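Local coordinates for ribonucleoside-diphosphate reductase subunit beta (Bacillus halodurans C-125, PDB 2RCC), which probably serves as the di-iron beta subunit of a class I ribonucleotide reductase, the enzyme that makes deoxyribonucleotides from ribonucleotides for DNA synthesis, at residues S125-V129 and M212-I216; A77-I82 and F196-L200; D63-T69 and Q204-T209; L111-L115 and H223-F227. All coordinates share one frame. Where two conformers were deposited one is given. Residues are numbered along the deposited sequence.

Interaction 1: residues S125-V129 and M212-I216; sequences SYSYV and MINYI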
loop_
_atom_site.group_PDB
_atom_site.type_symbol
_atom_site.label_atom_id
_atom_site.label_comp_id
_atom_site.label_asym_id
_atom_site.label_seq_id
_atom_site.Cartn_x
_atom_site.Cartn_y
_atom_site.Cartn_z
ATOM N N SER A 125 6.228 9.214 11.507
ATOM C CA SER A 125 7.544 9.798 11.705
ATOM C C SER A 125 7.424 11.233 12.231
ATOM O O SER A 125 8.227 11.667 13.044
ATOM C CB SER A 125 8.350 9.760 10.396
ATOM O OG SER A 125 8.480 8.437 9.904
ATOM N N TYR A 126 6.422 11.988 11.757
ATOM C CA TYR A 126 6.230 13.344 12.268
ATOM C C TYR A 126 5.844 13.302 13.767
ATOM O O TYR A 126 6.387 14.058 14.576
ATOM C CB TYR A 126 5.182 14.135 11.497
ATOM C CG TYR A 126 5.521 14.406 10.055
ATOM C CD1 TYR A 126 6.724 14.970 9.687
ATOM C CD2 TYR A 126 4.611 14.104 9.047
ATOM C CE1 TYR A 126 7.041 15.174 8.326
ATOM C CE2 TYR A 126 4.898 14.327 7.719
ATOM C CZ TYR A 126 6.100 14.874 7.356
ATOM O OH TYR A 126 6.351 15.097 6.021
ATOM N N SER A 127 4.928 12.424 14.123
ATOM C CA SER A 127 4.569 12.204 15.528
ATOM C C SER A 127 5.732 11.774 16.367
ATOM O O SER A 127 5.848 12.179 17.498
ATOM C CB SER A 127 3.471 11.142 15.675
ATOM O OG SER A 127 2.294 11.632 15.072
ATOM N N TYR A 128 6.539 10.878 15.831
ATOM C CA TYR A 128 7.739 10.369 16.502
ATOM C C TYR A 128 8.744 11.491 16.870
ATOM O O TYR A 128 9.328 11.486 17.967
ATOM C CB TYR A 128 8.366 9.319 15.578
ATOM C CG TYR A 128 9.620 8.624 16.031
ATOM C CD1 TYR A 128 9.570 7.360 16.649
ATOM C CD2 TYR A 128 10.865 9.165 15.748
ATOM C CE1 TYR A 128 10.745 6.699 17.028
ATOM C CE2 TYR A 128 12.045 8.526 16.134
ATOM C CZ TYR A 128 11.985 7.296 16.761
ATOM O OH TYR A 128 13.168 6.647 17.102
ATOM N N VAL A 129 8.956 12.426 15.949
ATOM C CA VAL A 129 9.806 13.581 16.193
ATOM C C VAL A 129 9.168 14.444 17.305
ATOM O O VAL A 129 9.809 14.754 18.306
ATOM C CB VAL A 129 10.034 14.422 14.902
ATOM C CG1 VAL A 129 10.710 15.776 15.207
ATOM C CG2 VAL A 129 10.850 13.646 13.873
HETATM N N MSE A 212 15.280 12.420 8.800
HETATM C CA MSE A 212 13.968 11.802 8.561
HETATM C C MSE A 212 13.179 12.609 7.534
HETATM O O MSE A 212 12.542 12.037 6.653
HETATM C CB MSE A 212 13.193 11.651 9.869
HETATM C CG MSE A 212 12.479 10.239 10.035
HETATM SE SE MSE A 212 12.323 10.048 11.871
HETATM C CE MSE A 212 11.043 11.492 11.941
ATOM N N ILE A 213 13.253 13.933 7.633
ATOM C CA ILE A 213 12.667 14.831 6.627
ATOM C C ILE A 213 13.224 14.520 5.228
ATOM O O ILE A 213 12.481 14.499 4.247
ATOM C CB ILE A 213 12.931 16.334 6.948
ATOM C CG1 ILE A 213 12.209 16.768 8.230
ATOM C CG2 ILE A 213 12.481 17.242 5.805
ATOM C CD1 ILE A 213 10.685 16.766 8.166
ATOM N N ASN A 214 14.525 14.286 5.148
ATOM C CA ASN A 214 15.179 13.974 3.899
ATOM C C ASN A 214 14.741 12.617 3.355
ATOM O O ASN A 214 14.567 12.489 2.155
ATOM C CB ASN A 214 16.682 14.041 4.076
ATOM C CG ASN A 214 17.429 14.170 2.759
ATOM O OD1 ASN A 214 18.314 13.378 2.478
ATOM N ND2 ASN A 214 17.051 15.152 1.934
ATOM N N TYR A 215 14.560 11.611 4.227
ATOM C CA TYR A 215 13.983 10.326 3.783
ATOM C C TYR A 215 12.569 10.521 3.246
ATOM O O TYR A 215 12.241 9.954 2.191
ATOM C CB TYR A 215 13.984 9.294 4.869
ATOM C CG TYR A 215 15.363 8.844 5.363
ATOM C CD1 TYR A 215 16.537 9.089 4.646
ATOM C CD2 TYR A 215 15.460 8.096 6.520
ATOM C CE1 TYR A 215 17.774 8.629 5.125
ATOM C CE2 TYR A 215 16.667 7.630 6.976
ATOM C CZ TYR A 215 17.814 7.900 6.275
ATOM O OH TYR A 215 19.026 7.425 6.738
ATOM N N ILE A 216 11.762 11.304 3.957
ATOM C CA ILE A 216 10.409 11.640 3.491
ATOM C C ILE A 216 10.448 12.344 2.120
ATOM O O ILE A 216 9.737 11.951 1.181
ATOM C CB ILE A 216 9.635 12.529 4.490
ATOM C CG1 ILE A 216 9.323 11.766 5.786
ATOM C CG2 ILE A 216 8.318 13.103 3.832
ATOM C CD1 ILE A 216 8.869 12.612 7.007
#
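Met212, modelled as selenomethionine, gives up more surface here than any other residue. It reaches from helix 207-237 across to helix 106-133; the axes of segments 125-129 and 212-216 run antiparallel (172°), 11.4 Å apart at closest. The backbones come nearest where Ser125 and Met212 pair, with their CA atoms 7.4 Å apart, and the end of Met212 lies against Ser125 and also packs on Val129. Its selenium turns to Tyr128, SE sitting 4.2 Å from Tyr128 CD2 and 5.2 Å from the ring centroid, an oblique Met-aromatic contact. The Tyr128 hydroxyl is hydrogen-bonded to the carbonyl of Ile58.

Tyr126, next in buried area, leaves its helix sideways, but the ring swings in toward the partner. Tyr126 CE1 is 3.4 Å from Ile216 CD1 and 4.0 Å from Ile213 CD1, the latter methyl lying at the ring edge. By similarity Tyr126 is the active-site residue, probably the radical carrier as in the tyrosyl-radical class I small subunits. Ile216, the third main contributor, points toward segment 125-129, and its side chain lies about 4 Å from those of His122 and Glu220, both probable iron ligands.

The contact is mainly apolar: aliphatic carbon and selenium pack against the two tyrosine rings, Ser125 and Val129. The flank of the Tyr126 ring is thus walled by aliphatic groups, consistent with the hydrophobic pocket that shields such a radical.

Interaction 2: residues A77-I82 and F196-L200; sequences AFKKII and FFYNL
Both segments are regular alpha-helix, 77-82 within helix 72-87 and 196-200 within helix 191-202. Their axes approach to 11.5 Å and cross at -139°, so the segments run in roughly opposite directions. Phe78 and Phe197 set the register, CA to CA 7.8 Å.

Among the aromatic contacts, Phe78 (chi1 t, chi2 -72°) offers a ring face to the edge of Phe197 (chi1 m, chi2 -64°) in a T-shaped stack, centroids 5.1 Å apart and planes at 87°, with Phe78 CE2 3.7 Å from Phe197 CE1. Phe196 (chi1 t, chi2 89°) points at the other helix and takes Ile81 CD1 over its face, a CH-pi contact 4.1 Å from the ring centroid.

Aliphatic packing fills in around the rings. Ala77 CB is 3.6 Å from Phe196 CE1, Ile81 CG2 3.5 Å from Phe197 CE2, and Ile82 CD1 3.9 Å from Phe197 CZ. Leu200 CD1 meets the Phe78 edge, 3.8 Å from CD2.

This is core packing of the ferritin-like helical fold. Ile82 also touches Tyr126, the probable radical tyrosine, so the apolar layer continues to that side chain. The contact rests on burial of apolar surface and van der Waals packing, with the rings set by the T-shaped and CH-pi contacts.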
loop_
_atom_site.group_PDB
_atom_site.type_symbol
_atom_site.label_atom_id
_atom_site.label_comp_id
_atom_site.label_asym_id
_atom_site.label_seq_id
_atom_site.Cartn_x
_atom_site.Cartn_y
_atom_site.Cartn_z
ATOM N N ALA A 77 9.029 27.900 15.714
ATOM C CA ALA A 77 8.853 27.546 14.303
ATOM C C ALA A 77 8.879 26.040 14.125
ATOM O O ALA A 77 8.061 25.499 13.416
ATOM C CB ALA A 77 9.931 28.213 13.406
ATOM N N PHE A 78 9.825 25.381 14.783
ATOM C CA PHE A 78 9.958 23.932 14.734
ATOM C C PHE A 78 8.681 23.260 15.221
ATOM O O PHE A 78 8.180 22.361 14.569
ATOM C CB PHE A 78 11.137 23.496 15.627
ATOM C CG PHE A 78 11.578 22.058 15.445
ATOM C CD1 PHE A 78 10.801 20.983 15.901
ATOM C CD2 PHE A 78 12.824 21.770 14.900
ATOM C CE1 PHE A 78 11.241 19.689 15.749
ATOM C CE2 PHE A 78 13.248 20.451 14.755
ATOM C CZ PHE A 78 12.441 19.427 15.191
ATOM N N LYS A 79 8.190 23.661 16.395
ATOM C CA LYS A 79 6.947 23.091 16.972
ATOM C C LYS A 79 5.767 23.272 16.066
ATOM O O LYS A 79 4.983 22.322 15.865
ATOM C CB LYS A 79 6.657 23.693 18.364
ATOM C CG LYS A 79 7.589 23.133 19.442
ATOM C CD LYS A 79 7.778 24.021 20.671
ATOM C CE LYS A 79 6.512 24.279 21.439
ATOM N NZ LYS A 79 6.849 25.039 22.681
ATOM N N LYS A 80 5.651 24.484 15.512
ATOM C CA LYS A 80 4.558 24.815 14.599
ATOM C C LYS A 80 4.604 23.983 13.330
ATOM O O LYS A 80 3.582 23.433 12.929
ATOM C CB LYS A 80 4.545 26.292 14.231
ATOM C CG LYS A 80 4.070 27.195 15.314
ATOM C CD LYS A 80 4.395 28.632 15.019
ATOM C CE LYS A 80 4.042 29.535 16.200
ATOM N NZ LYS A 80 2.586 29.682 16.439
ATOM N N ILE A 81 5.785 23.837 12.744
ATOM C CA ILE A 81 5.941 23.095 11.494
ATOM C C ILE A 81 5.800 21.569 11.700
ATOM O O ILE A 81 4.994 20.925 11.003
ATOM C CB ILE A 81 7.253 23.461 10.765
ATOM C CG1 ILE A 81 7.268 24.950 10.368
ATOM C CG2 ILE A 81 7.406 22.647 9.487
ATOM C CD1 ILE A 81 8.691 25.447 10.065
ATOM N N ILE A 82 6.546 20.999 12.641
ATOM C CA ILE A 82 6.441 19.558 12.909
ATOM C C ILE A 82 5.022 19.216 13.406
ATOM O O ILE A 82 4.466 18.219 12.963
ATOM C CB ILE A 82 7.581 19.008 13.852
ATOM C CG1 ILE A 82 7.841 17.544 13.538
ATOM C CG2 ILE A 82 7.321 19.281 15.377
ATOM C CD1 ILE A 82 8.606 17.377 12.172
ATOM N N PHE A 196 13.416 24.630 6.281
ATOM C CA PHE A 196 13.635 25.063 7.677
ATOM C C PHE A 196 14.439 23.991 8.440
ATOM O O PHE A 196 15.401 24.298 9.121
ATOM C CB PHE A 196 12.308 25.422 8.382
ATOM C CG PHE A 196 12.434 25.574 9.881
ATOM C CD1 PHE A 196 12.749 26.794 10.440
ATOM C CD2 PHE A 196 12.227 24.507 10.730
ATOM C CE1 PHE A 196 12.856 26.936 11.806
ATOM C CE2 PHE A 196 12.381 24.636 12.111
ATOM C CZ PHE A 196 12.681 25.841 12.637
ATOM N N PHE A 197 14.036 22.730 8.303
ATOM C CA PHE A 197 14.717 21.652 8.961
ATOM C C PHE A 197 16.146 21.490 8.430
ATOM O O PHE A 197 17.087 21.316 9.218
ATOM C CB PHE A 197 13.905 20.354 8.874
ATOM C CG PHE A 197 12.585 20.442 9.575
ATOM C CD1 PHE A 197 12.530 20.622 10.940
ATOM C CD2 PHE A 197 11.408 20.386 8.877
ATOM C CE1 PHE A 197 11.321 20.718 11.589
ATOM C CE2 PHE A 197 10.199 20.479 9.531
ATOM C CZ PHE A 197 10.169 20.650 10.878
ATOM N N TYR A 198 16.313 21.581 7.108
ATOM C CA TYR A 198 17.656 21.461 6.521
ATOM C C TYR A 198 18.549 22.634 6.913
ATOM O O TYR A 198 19.765 22.449 7.057
ATOM C CB TYR A 198 17.602 21.349 4.988
ATOM C CG TYR A 198 16.792 20.188 4.440
ATOM C CD1 TYR A 198 16.815 18.926 5.034
ATOM C CD2 TYR A 198 16.041 20.344 3.274
ATOM C CE1 TYR A 198 16.073 17.868 4.500
ATOM C CE2 TYR A 198 15.316 19.313 2.744
ATOM C CZ TYR A 198 15.342 18.084 3.356
ATOM O OH TYR A 198 14.616 17.084 2.799
ATOM N N ASN A 199 17.955 23.826 7.085
ATOM C CA ASN A 199 18.713 25.018 7.512
ATOM C C ASN A 199 19.283 24.783 8.901
ATOM O O ASN A 199 20.362 25.272 9.213
ATOM C CB ASN A 199 17.821 26.280 7.488
ATOM C CG ASN A 199 18.559 27.558 7.930
ATOM O OD1 ASN A 199 19.549 27.955 7.331
ATOM N ND2 ASN A 199 18.046 28.208 8.962
ATOM N N LEU A 200 18.561 24.073 9.764
ATOM C CA LEU A 200 19.100 23.743 11.105
ATOM C C LEU A 200 20.266 22.768 11.027
ATOM O O LEU A 200 21.323 22.989 11.638
ATOM C CB LEU A 200 18.005 23.177 12.047
ATOM C CG LEU A 200 16.888 24.138 12.489
ATOM C CD1 LEU A 200 15.825 23.439 13.315
ATOM C CD2 LEU A 200 17.463 25.319 13.291
#

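Interaction 3: residues D63-T69 and Q204-T209; sequences DAKQFPT and QKMVST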
loop_
_atom_site.group_PDB
_atom_site.type_symbol
_atom_site.label_atom_id
_atom_site.label_comp_id
_atom_site.label_asym_id
_atom_site.label_seq_id
_atom_site.Cartn_x
_atom_site.Cartn_y
_atom_site.Cartn_z
ATOM N N ASP A 63 19.106 15.267 19.228
ATOM C CA ASP A 63 18.139 16.291 18.893
ATOM C C ASP A 63 17.429 16.781 20.171
ATOM O O ASP A 63 17.294 17.976 20.369
ATOM C CB ASP A 63 17.097 15.785 17.865
ATOM C CG ASP A 63 17.606 15.776 16.435
ATOM O OD1 ASP A 63 18.783 15.464 16.194
ATOM O OD2 ASP A 63 16.796 16.053 15.514
ATOM N N ALA A 64 16.991 15.849 21.027
ATOM C CA ALA A 64 16.317 16.164 22.295
ATOM C C ALA A 64 17.168 17.066 23.185
ATOM O O ALA A 64 16.659 18.046 23.736
ATOM C CB ALA A 64 15.924 14.856 23.040
ATOM N N LYS A 65 18.463 16.757 23.286
ATOM C CA LYS A 65 19.392 17.569 24.060
ATOM C C LYS A 65 19.663 18.915 23.390
ATOM O O LYS A 65 19.824 19.909 24.086
ATOM C CB LYS A 65 20.721 16.835 24.282
ATOM C CG LYS A 65 20.622 15.602 25.162
ATOM N N GLN A 66 19.750 18.959 22.051
ATOM C CA GLN A 66 19.996 20.235 21.342
ATOM C C GLN A 66 18.813 21.183 21.303
ATOM O O GLN A 66 19.025 22.395 21.208
ATOM C CB GLN A 66 20.402 20.013 19.879
ATOM C CG GLN A 66 21.842 19.616 19.657
ATOM C CD GLN A 66 22.160 19.506 18.200
ATOM O OE1 GLN A 66 21.396 18.908 17.443
ATOM N NE2 GLN A 66 23.305 20.084 17.780
ATOM N N PHE A 67 17.589 20.638 21.347
ATOM C CA PHE A 67 16.373 21.437 21.136
ATOM C C PHE A 67 16.258 22.708 21.988
ATOM O O PHE A 67 15.964 23.773 21.440
ATOM C CB PHE A 67 15.110 20.565 21.206
ATOM C CG PHE A 67 13.864 21.271 20.747
ATOM C CD1 PHE A 67 13.735 21.683 19.420
ATOM C CD2 PHE A 67 12.831 21.549 21.630
ATOM C CE1 PHE A 67 12.596 22.347 18.985
ATOM C CE2 PHE A 67 11.690 22.211 21.191
ATOM C CZ PHE A 67 11.571 22.594 19.869
ATOM N N PRO A 68 16.505 22.614 23.317
ATOM C CA PRO A 68 16.535 23.819 24.168
ATOM C C PRO A 68 17.611 24.836 23.843
ATOM O O PRO A 68 17.476 25.977 24.274
ATOM C CB PRO A 68 16.865 23.264 25.557
ATOM C CG PRO A 68 16.483 21.899 25.523
ATOM C CD PRO A 68 16.699 21.404 24.135
ATOM N N THR A 69 18.683 24.428 23.148
ATOM C CA THR A 69 19.778 25.327 22.773
ATOM C C THR A 69 19.412 26.246 21.598
ATOM O O THR A 69 20.141 27.180 21.340
ATOM C CB THR A 69 21.095 24.555 22.435
ATOM O OG1 THR A 69 20.999 23.960 21.139
ATOM C CG2 THR A 69 21.389 23.461 23.490
ATOM N N GLN A 204 24.604 21.981 11.942
ATOM C CA GLN A 204 24.755 20.928 12.944
ATOM C C GLN A 204 23.707 20.871 14.071
ATOM O O GLN A 204 23.988 20.327 15.122
ATOM C CB GLN A 204 26.165 21.004 13.538
ATOM C CG GLN A 204 27.307 21.096 12.509
ATOM C CD GLN A 204 27.787 19.745 12.046
ATOM O OE1 GLN A 204 28.542 19.081 12.760
ATOM N NE2 GLN A 204 27.397 19.344 10.831
ATOM N N LYS A 205 22.508 21.409 13.849
ATOM C CA LYS A 205 21.431 21.362 14.835
ATOM C C LYS A 205 20.273 20.493 14.317
ATOM O O LYS A 205 19.926 20.559 13.149
ATOM C CB LYS A 205 20.916 22.775 15.140
ATOM C CG LYS A 205 21.925 23.731 15.867
ATOM C CD LYS A 205 22.198 23.303 17.339
ATOM C CE LYS A 205 22.843 24.408 18.245
ATOM N NZ LYS A 205 23.444 23.868 19.552
HETATM N N MSE A 206 19.706 19.648 15.169
HETATM C CA MSE A 206 18.517 18.867 14.810
HETATM C C MSE A 206 18.715 18.024 13.550
HETATM O O MSE A 206 17.857 17.963 12.664
HETATM C CB MSE A 206 17.276 19.779 14.678
HETATM C CG MSE A 206 17.055 20.736 15.879
HETATM SE SE MSE A 206 17.140 19.851 17.627
HETATM C CE MSE A 206 15.397 19.017 17.461
ATOM N N VAL A 207 19.853 17.344 13.523
ATOM C CA VAL A 207 20.289 16.577 12.367
ATOM C C VAL A 207 19.479 15.277 12.161
ATOM O O VAL A 207 19.200 14.891 11.014
ATOM C CB VAL A 207 21.805 16.271 12.470
ATOM C CG1 VAL A 207 22.252 15.360 11.319
ATOM C CG2 VAL A 207 22.625 17.579 12.480
ATOM N N SER A 208 19.116 14.595 13.247
ATOM C CA SER A 208 18.267 13.392 13.135
ATOM C C SER A 208 16.889 13.710 12.556
ATOM O O SER A 208 16.374 12.969 11.723
ATOM C CB SER A 208 18.146 12.682 14.466
ATOM O OG SER A 208 19.392 12.135 14.802
ATOM N N THR A 209 16.305 14.829 12.976
ATOM C CA THR A 209 15.034 15.300 12.412
ATOM C C THR A 209 15.174 15.575 10.916
ATOM O O THR A 209 14.374 15.128 10.128
ATOM C CB THR A 209 14.561 16.581 13.112
ATOM O OG1 THR A 209 14.352 16.331 14.507
ATOM C CG2 THR A 209 13.279 17.129 12.430
HETATM O O HOH W 1 19.326 12.764 17.803
HETATM O O HOH W 2 21.317 16.692 16.142
#
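Residues 63-66 are helical and 67-69 form a 3-10 segment. In 204-209, residues 204-206 are the link and 207-209 begin helix 207-237. Gln204, with positive phi, is the C-prime residue of the Schellman motif closing the preceding helix; Met206, also at positive phi (56°), takes the N-cap position of the next. Asp63 and Met206 come closest, 4.8 Å between CA atoms.

Asp63 binds first-turn amides of that new helix: OD1 accepts from Ser208 N at 3.1 Å, and OD2 from Thr209 N at 2.9 Å and Thr209 OG1 at 2.7 Å. Gln66 clasps the link, its OE1 accepting from Met206 N (2.9 Å) and its NE2 donating to Gln204 O (2.8 Å). Water 2 joins Asp63 OD1, Gln66 OE1 and Val207 N; water 1 bridges Asp63 N and Ser208 OG. Farther along, Lys205 NZ donates to Thr69 OG1 (2.9 Å). Beside this polar network, the selenomethionine Met206 sets CE 3.7 Å from Phe67 CD1.

Phe67 meets Phe78 of helix 72-87 edge-to-face, Met206 touches Leu133 of helix 106-133 and Leu200 of helix 191-202, and Thr209 packs on Val129, so the junction packs against helices 72-87, 106-133 and 191-202.

Interaction 4: residues L111-L115 and H223-F227; sequences LMSVL and HVYLF
The contact adjoins the probable di-iron site of a ferritin-like helical bundle: His223 is an iron ligand by similarity. Build both segments as alpha-helix, 111-115 on helix 106-133 and 223-227 on helix 207-237, axes 11.7 Å apart and crossing at -150°. CA atoms pair Leu115 with His223 at 7.1 Å and Leu111 with Leu226 at 8.6 Å.

Leu226 (chi1 t, chi2 p) points across, its CD1 4.1 Å from Leu111 CD1 and its CD2 3.9 Å from Leu115 CD1. Selenomethionine Met112 (all three chi m) brings SE to 4.0 Å from CE1 of Phe227 (chi1 m, chi2 -53°), an oblique Met-aromatic contact. Leu115 (chi1 -96°, between wells; chi2 p) sets CD2 3.5 Å from Phe227 CZ. His223 hydrogen-bonds through NE2 to Gln118 and through ND1 to Glu186; Ser113 hydrogen-bonds to Ser116 of the second subunit. With His223 at chi1 m, Leu115 CG sits over its ring face, 3.5 Å from the centroid and 6° off the normal.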
loop_
_atom_site.group_PDB
_atom_site.type_symbol
_atom_site.label_atom_id
_atom_site.label_comp_id
_atom_site.label_asym_id
_atom_site.label_seq_id
_atom_site.Cartn_x
_atom_site.Cartn_y
_atom_site.Cartn_z
ATOM N N LEU A 111 1.396 0.302 -7.046
ATOM C CA LEU A 111 2.284 1.409 -6.650
ATOM C C LEU A 111 1.536 2.418 -5.768
ATOM O O LEU A 111 2.107 2.980 -4.854
ATOM C CB LEU A 111 2.956 2.034 -7.876
ATOM C CG LEU A 111 4.009 1.230 -8.647
ATOM C CD1 LEU A 111 4.273 1.912 -10.017
ATOM C CD2 LEU A 111 5.274 1.063 -7.768
HETATM N N MSE A 112 0.253 2.605 -6.007
HETATM C CA MSE A 112 -0.563 3.474 -5.129
HETATM C C MSE A 112 -0.669 2.885 -3.726
HETATM O O MSE A 112 -0.645 3.626 -2.755
HETATM C CB MSE A 112 -1.932 3.764 -5.727
HETATM C CG MSE A 112 -1.943 4.599 -6.986
HETATM SE SE MSE A 112 -1.023 6.295 -6.850
HETATM C CE MSE A 112 -2.153 7.218 -5.529
ATOM N N SER A 113 -0.718 1.553 -3.617
ATOM C CA SER A 113 -0.687 0.887 -2.322
ATOM C C SER A 113 0.646 1.167 -1.595
ATOM O O SER A 113 0.648 1.486 -0.412
ATOM C CB SER A 113 -0.958 -0.623 -2.465
ATOM O OG SER A 113 -0.777 -1.299 -1.256
ATOM N N VAL A 114 1.761 1.044 -2.310
ATOM C CA VAL A 114 3.078 1.329 -1.755
ATOM C C VAL A 114 3.115 2.815 -1.330
ATOM O O VAL A 114 3.536 3.095 -0.231
ATOM C CB VAL A 114 4.233 1.006 -2.753
ATOM C CG1 VAL A 114 5.592 1.433 -2.166
ATOM C CG2 VAL A 114 4.203 -0.458 -3.200
ATOM N N LEU A 115 2.555 3.731 -2.119
ATOM C CA LEU A 115 2.537 5.171 -1.755
ATOM C C LEU A 115 1.763 5.429 -0.471
ATOM O O LEU A 115 2.173 6.229 0.377
ATOM C CB LEU A 115 1.903 6.105 -2.848
ATOM C CG LEU A 115 2.862 6.773 -3.811
ATOM C CD1 LEU A 115 3.602 5.741 -4.638
ATOM C CD2 LEU A 115 2.209 7.810 -4.715
ATOM N N HIS A 223 7.354 9.691 -5.809
ATOM C CA HIS A 223 5.905 9.866 -5.944
ATOM C C HIS A 223 5.655 10.870 -7.064
ATOM O O HIS A 223 4.819 10.602 -7.951
ATOM C CB HIS A 223 5.259 10.352 -4.647
ATOM C CG HIS A 223 5.403 9.425 -3.466
ATOM N ND1 HIS A 223 4.778 9.663 -2.265
ATOM C CD2 HIS A 223 6.084 8.268 -3.301
ATOM C CE1 HIS A 223 5.093 8.721 -1.394
ATOM N NE2 HIS A 223 5.888 7.857 -2.000
ATOM N N VAL A 224 6.384 12.000 -7.064
ATOM C CA VAL A 224 6.260 13.004 -8.145
ATOM C C VAL A 224 6.617 12.396 -9.506
ATOM O O VAL A 224 5.967 12.671 -10.480
ATOM C CB VAL A 224 7.156 14.258 -7.905
ATOM C CG1 VAL A 224 7.124 15.182 -9.112
ATOM C CG2 VAL A 224 6.709 15.005 -6.643
ATOM N N TYR A 225 7.664 11.566 -9.562
ATOM C CA TYR A 225 8.042 10.875 -10.780
ATOM C C TYR A 225 6.851 10.017 -11.282
ATOM O O TYR A 225 6.510 10.085 -12.462
ATOM C CB TYR A 225 9.308 10.038 -10.544
ATOM C CG TYR A 225 9.719 9.122 -11.655
ATOM C CD1 TYR A 225 10.470 9.576 -12.742
ATOM C CD2 TYR A 225 9.384 7.775 -11.613
ATOM C CE1 TYR A 225 10.839 8.715 -13.756
ATOM C CE2 TYR A 225 9.734 6.936 -12.617
ATOM C CZ TYR A 225 10.460 7.397 -13.674
ATOM O OH TYR A 225 10.805 6.477 -14.624
ATOM N N LEU A 226 6.197 9.286 -10.385
ATOM C CA LEU A 226 5.033 8.480 -10.747
ATOM C C LEU A 226 3.903 9.361 -11.310
ATOM O O LEU A 226 3.352 9.094 -12.393
ATOM C CB LEU A 226 4.511 7.703 -9.543
ATOM C CG LEU A 226 3.242 6.853 -9.745
ATOM C CD1 LEU A 226 3.400 5.867 -10.872
ATOM C CD2 LEU A 226 2.849 6.194 -8.445
ATOM N N PHE A 227 3.540 10.380 -10.551
ATOM C CA PHE A 227 2.448 11.266 -10.994
ATOM C C PHE A 227 2.726 12.013 -12.302
ATOM O O PHE A 227 1.827 12.177 -13.123
ATOM C CB PHE A 227 2.070 12.256 -9.891
ATOM C CG PHE A 227 1.569 11.610 -8.612
ATOM C CD1 PHE A 227 0.533 10.687 -8.644
ATOM C CD2 PHE A 227 2.073 12.022 -7.355
ATOM C CE1 PHE A 227 0.053 10.127 -7.459
ATOM C CE2 PHE A 227 1.601 11.464 -6.185
ATOM C CZ PHE A 227 0.604 10.516 -6.233
#

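In the fold
Helices 106-133 and 207-237 meet twice, in interactions 1 and 4, whose centres are 19 Å apart; the probable iron ligands Glu119, His122 and Glu220 fall in sequence between the two contacts. Interaction 4 holds His223 of that site, interaction 1 the probable radical tyrosine, Tyr126. Interaction 2 packs alongside interaction 1, centres 12 Å apart, with Ile213 CD1 3.8 Å from Phe197 CD2. Interaction 3 lies about 11 Å from interaction 2, centre to centre, with Phe78 CE2 3.7 Å from Met206 CE, and its Thr209 side chain is about 7 Å from that of Tyr126. Interactions 1, 2 and 3 form one connected cluster; interactions 3 and 4 lie farthest apart, 32 Å between centres.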